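Local coordinates for F-actin-capping protein subunit alpha (Dictyostelium discoideum, PDB 4AKR) that binds, with its partner subunit, the fast-growing barbed ends of actin filaments independently of calcium, blocking subunit exchange there without severing the filament, at residues A[234-237]-A[238-242]; A[17-20]-A[21-24]. All coordinates share one frame; numbering follows the deposited sequence.

Contact 1: residues A[234-237]-A[238-242]; sequences NLHT and ALDNN
Ala238 N reaches back to Asn234 O at 2.8 Å, the shortest of four main-chain i to i+4 hydrogen bonds that join 234-237 to 238-242 as consecutive turns of one alpha-helix. Leu239 N to Leu235 O and Asp240 N to His236 O are more bent, whereas Asn241 N to Thr237 O is straighter, at 165°. Thr237 O also takes a weak second bond from Asp240 N. Leu239 CG closes over Leu235 O, the oxygen that Leu239 N already uses, at 3.1 Å.

Apolar contact follows the same spacing. Leu235 CD1 lies 3.9 Å from Leu239 CG, the tip of one branch of Leu235 set against the branch point of Leu239, the two side chains crossing at a slant. With its CG anti to the backbone N (chi1 168°), Leu235 sends its side chain beside its own carbonyl.

The helix, 217-248, is the long C-terminal one that lies along the central antiparallel sheet in the capping protein fold, and here it faces the partner chain as well. Among the polar groups, the His236 ring and the Asp240 carboxylate are turned 46° apart, with His236 CD2 4.0 Å from Asp240 OD2. Both ring nitrogens of His236 are hydrogen-bonded to side chains of the other protein chain, ND1 to a basic one and NE2 to a polar one; Asp240 OD1 makes a weak hydrogen bond to a polar one there. On the exposed flank Thr237 and Asn241 run side by side, Thr237 CG2 3.6 Å from Asn241 OD1, while Thr237 OG1 hydrogen-bonds to Leu233 O.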
loop_
_atom_site.group_PDB
_atom_site.type_symbol
_atom_site.label_atom_id
_atom_site.label_comp_id
_atom_site.label_asym_id
_atom_site.label_seq_id
_atom_site.Cartn_x
_atom_site.Cartn_y
_atom_site.Cartn_z
ATOM N N ASN A 234 -13.251 -20.347 2.603
ATOM C CA ASN A 234 -13.587 -19.657 3.835
ATOM C C ASN A 234 -12.806 -18.365 3.970
ATOM O O ASN A 234 -13.369 -17.331 4.325
ATOM C CB ASN A 234 -13.327 -20.556 5.040
ATOM C CG ASN A 234 -14.385 -21.623 5.193
ATOM O OD1 ASN A 234 -15.540 -21.409 4.833
ATOM N ND2 ASN A 234 -14.007 -22.771 5.743
ATOM N N LEU A 235 -11.511 -18.423 3.684
ATOM C CA LEU A 235 -10.677 -17.233 3.761
ATOM C C LEU A 235 -11.160 -16.178 2.769
ATOM O O LEU A 235 -11.168 -14.985 3.073
ATOM C CB LEU A 235 -9.220 -17.583 3.467
ATOM C CG LEU A 235 -8.314 -16.371 3.245
ATOM C CD1 LEU A 235 -8.396 -15.430 4.445
ATOM C CD2 LEU A 235 -6.885 -16.846 3.022
ATOM N N HIS A 236 -11.571 -16.623 1.585
ATOM C CA HIS A 236 -12.054 -15.707 0.557
ATOM C C HIS A 236 -13.339 -15.057 1.048
ATOM O O HIS A 236 -13.527 -13.851 0.899
ATOM C CB HIS A 236 -12.309 -16.461 -0.755
ATOM C CG HIS A 236 -12.437 -15.574 -1.952
ATOM N ND1 HIS A 236 -12.489 -16.066 -3.238
ATOM C CD2 HIS A 236 -12.506 -14.224 -2.066
ATOM C CE1 HIS A 236 -12.585 -15.062 -4.092
ATOM N NE2 HIS A 236 -12.598 -13.932 -3.405
ATOM N N THR A 237 -14.214 -15.863 1.643
ATOM C CA THR A 237 -15.480 -15.362 2.168
ATOM C C THR A 237 -15.199 -14.344 3.259
ATOM O O THR A 237 -15.732 -13.240 3.246
ATOM C CB THR A 237 -16.323 -16.498 2.768
ATOM O OG1 THR A 237 -16.714 -17.400 1.729
ATOM C CG2 THR A 237 -17.567 -15.944 3.445
ATOM N N ALA A 238 -14.354 -14.731 4.206
ATOM C CA ALA A 238 -13.986 -13.858 5.308
ATOM C C ALA A 238 -13.455 -12.530 4.770
ATOM O O ALA A 238 -13.732 -11.466 5.325
ATOM C CB ALA A 238 -12.936 -14.531 6.157
ATOM N N LEU A 239 -12.692 -12.590 3.684
ATOM C CA LEU A 239 -12.145 -11.373 3.097
ATOM C C LEU A 239 -13.220 -10.470 2.515
ATOM O O LEU A 239 -13.106 -9.254 2.601
ATOM C CB LEU A 239 -11.100 -11.708 2.027
ATOM C CG LEU A 239 -9.782 -12.229 2.604
ATOM C CD1 LEU A 239 -8.775 -12.464 1.485
ATOM C CD2 LEU A 239 -9.242 -11.215 3.628
ATOM N N ASP A 240 -14.262 -11.054 1.929
ATOM C CA ASP A 240 -15.344 -10.259 1.357
ATOM C C ASP A 240 -16.151 -9.585 2.465
ATOM O O ASP A 240 -16.548 -8.424 2.342
ATOM C CB ASP A 240 -16.274 -11.125 0.496
ATOM C CG ASP A 240 -15.694 -11.431 -0.882
ATOM O OD1 ASP A 240 -14.871 -10.633 -1.392
ATOM O OD2 ASP A 240 -16.082 -12.463 -1.473
ATOM N N ASN A 241 -16.396 -10.322 3.541
ATOM C CA ASN A 241 -17.136 -9.795 4.686
ATOM C C ASN A 241 -16.351 -8.643 5.317
ATOM O O ASN A 241 -16.910 -7.588 5.624
ATOM C CB ASN A 241 -17.328 -10.886 5.743
ATOM C CG ASN A 241 -18.124 -12.068 5.232
ATOM O OD1 ASN A 241 -17.955 -13.199 5.710
ATOM N ND2 ASN A 241 -19.010 -11.818 4.274
ATOM N N ASN A 242 -15.051 -8.863 5.503
ATOM C CA ASN A 242 -14.168 -7.876 6.109
ATOM C C ASN A 242 -14.258 -6.499 5.459
ATOM O O ASN A 242 -14.164 -5.480 6.145
ATOM C CB ASN A 242 -12.725 -8.367 6.057
ATOM C CG ASN A 242 -11.780 -7.459 6.812
ATOM O OD1 ASN A 242 -11.881 -7.319 8.030
ATOM N ND2 ASN A 242 -10.858 -6.832 6.095
#

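Contact 2: residues A[17-20]-A[21-24]; sequences NAPP and CEFM
Pro19 and Glu22 meet at about a right angle, the acid's extended chain passing across the proline ring. Pro19 CG is the point of contact: Glu22 OE1 lies 3.3 Å from it, and Glu22 CB packs against the same ring carbon at 3.7 Å. Glu22 CG stands anti to its own carbonyl carbon (chi1 -56°), and the chain then stretches out to lay the carboxylate against the CG corner of the ring. There the two oxygens are held separately, OE1 by a salt bridge to a basic side chain of the other protein chain and OE2 by a hydrogen bond to Ser164 OG. This pairing probably stabilises the charged form of a buried acid.

Pro20, covered largely by its bonded neighbour Cys21, whose N lies 3.4 Å from Pro20 CB, occupies the second position of a type II beta turn running from Pro19 to Glu22. Cys21 follows it with a phi of 69°, in the positive range expected at the third position of such a turn. The closing bond, Glu22 N to Pro19 O, is weak at 3.4 Å, but Pro19 O is also hydrogen-bonded to Tyr51 OH. The turn reverses the chain after helix 4-16 and delivers it into helix 23-31, with Glu22 in the N-cap position.

The residues that flank the turn also meet: Ala18 CB comes up to the edge of the Phe23 ring, near its plane, 3.8 Å from Phe23 CD1. That ring is stacked with Tyr51 and meets Phe48 edge-to-face, both residues belonging to helix 44-55. The Cys21 side chain, for its part, touches Cys155 and Tyr157 of strand 145-158.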
loop_
_atom_site.group_PDB
_atom_site.type_symbol
_atom_site.label_atom_id
_atom_site.label_comp_id
_atom_site.label_asym_id
_atom_site.label_seq_id
_atom_site.Cartn_x
_atom_site.Cartn_y
_atom_site.Cartn_z
ATOM N N ASN A 17 10.639 -3.749 -2.335
ATOM C CA ASN A 17 9.268 -3.398 -1.988
ATOM C C ASN A 17 8.370 -2.964 -3.132
ATOM O O ASN A 17 7.287 -2.421 -2.906
ATOM C CB ASN A 17 9.287 -2.320 -0.905
ATOM C CG ASN A 17 9.563 -2.896 0.461
ATOM O OD1 ASN A 17 8.679 -3.477 1.084
ATOM N ND2 ASN A 17 10.801 -2.764 0.925
ATOM N N ALA A 18 8.815 -3.207 -4.360
ATOM C CA ALA A 18 8.030 -2.839 -5.526
ATOM C C ALA A 18 6.731 -3.635 -5.546
ATOM O O ALA A 18 6.705 -4.816 -5.185
ATOM C CB ALA A 18 8.825 -3.111 -6.805
ATOM N N PRO A 19 5.629 -2.992 -5.954
ATOM C CA PRO A 19 4.361 -3.723 -5.998
ATOM C C PRO A 19 4.414 -4.770 -7.106
ATOM O O PRO A 19 5.296 -4.740 -7.973
ATOM C CB PRO A 19 3.329 -2.622 -6.277
ATOM C CG PRO A 19 4.112 -1.596 -7.042
ATOM C CD PRO A 19 5.447 -1.577 -6.323
ATOM N N PRO A 20 3.471 -5.717 -7.091
ATOM C CA PRO A 20 3.434 -6.767 -8.112
ATOM C C PRO A 20 3.222 -6.235 -9.526
ATOM O O PRO A 20 2.456 -5.290 -9.745
ATOM C CB PRO A 20 2.279 -7.656 -7.649
ATOM C CG PRO A 20 1.353 -6.665 -6.978
ATOM C CD PRO A 20 2.327 -5.828 -6.171
ATOM N N CYS A 21 3.913 -6.847 -10.485
ATOM C CA CYS A 21 3.791 -6.465 -11.889
ATOM C C CYS A 21 4.355 -5.104 -12.265
ATOM O O CYS A 21 4.275 -4.718 -13.428
ATOM C CB CYS A 21 2.323 -6.500 -12.307
ATOM S SG CYS A 21 1.579 -8.120 -12.205
ATOM N N GLU A 22 4.910 -4.376 -11.298
ATOM C CA GLU A 22 5.447 -3.035 -11.562
ATOM C C GLU A 22 6.931 -2.929 -11.244
ATOM O O GLU A 22 7.477 -1.825 -11.146
ATOM C CB GLU A 22 4.696 -2.003 -10.722
ATOM C CG GLU A 22 3.186 -1.997 -10.917
ATOM C CD GLU A 22 2.488 -1.071 -9.937
ATOM O OE1 GLU A 22 2.991 0.058 -9.693
ATOM O OE2 GLU A 22 1.429 -1.477 -9.414
ATOM N N PHE A 23 7.567 -4.086 -11.086
ATOM C CA PHE A 23 8.971 -4.173 -10.740
ATOM C C PHE A 23 9.843 -3.349 -11.681
ATOM O O PHE A 23 10.659 -2.546 -11.238
ATOM C CB PHE A 23 9.410 -5.646 -10.729
ATOM C CG PHE A 23 10.759 -5.868 -10.111
ATOM C CD1 PHE A 23 10.990 -5.532 -8.780
ATOM C CD2 PHE A 23 11.815 -6.354 -10.873
ATOM C CE1 PHE A 23 12.262 -5.671 -8.219
ATOM C CE2 PHE A 23 13.079 -6.497 -10.327
ATOM C CZ PHE A 23 13.308 -6.152 -8.997
ATOM N N MET A 24 9.659 -3.511 -12.981
ATOM C CA MET A 24 10.465 -2.749 -13.909
ATOM C C MET A 24 10.242 -1.237 -13.835
ATOM O O MET A 24 11.185 -0.475 -14.056
ATOM C CB MET A 24 10.265 -3.267 -15.329
ATOM C CG MET A 24 10.973 -4.609 -15.567
ATOM S SD MET A 24 12.704 -4.609 -14.965
ATOM C CE MET A 24 13.592 -4.002 -16.407
#

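Overall arrangement
Contact 2 comes first along the chain, in the turn between helices 4-16 and 23-31, and contact 1 follows more than 200 residues later on helix 217-248. Their centres are 26 Å apart and their nearest atoms about 14 Å, so they do not touch. The five-stranded antiparallel sheet 134-213 lies between them: the turn of contact 2 rests on its strands 145-158 and 181-194, while the helix of contact 1 runs along the other side. Both contacts also reach the second protein chain, illustrating how short-range geometry, a helical turn or a tight reversal, can present side chains to the subunit interface of the heterodimer.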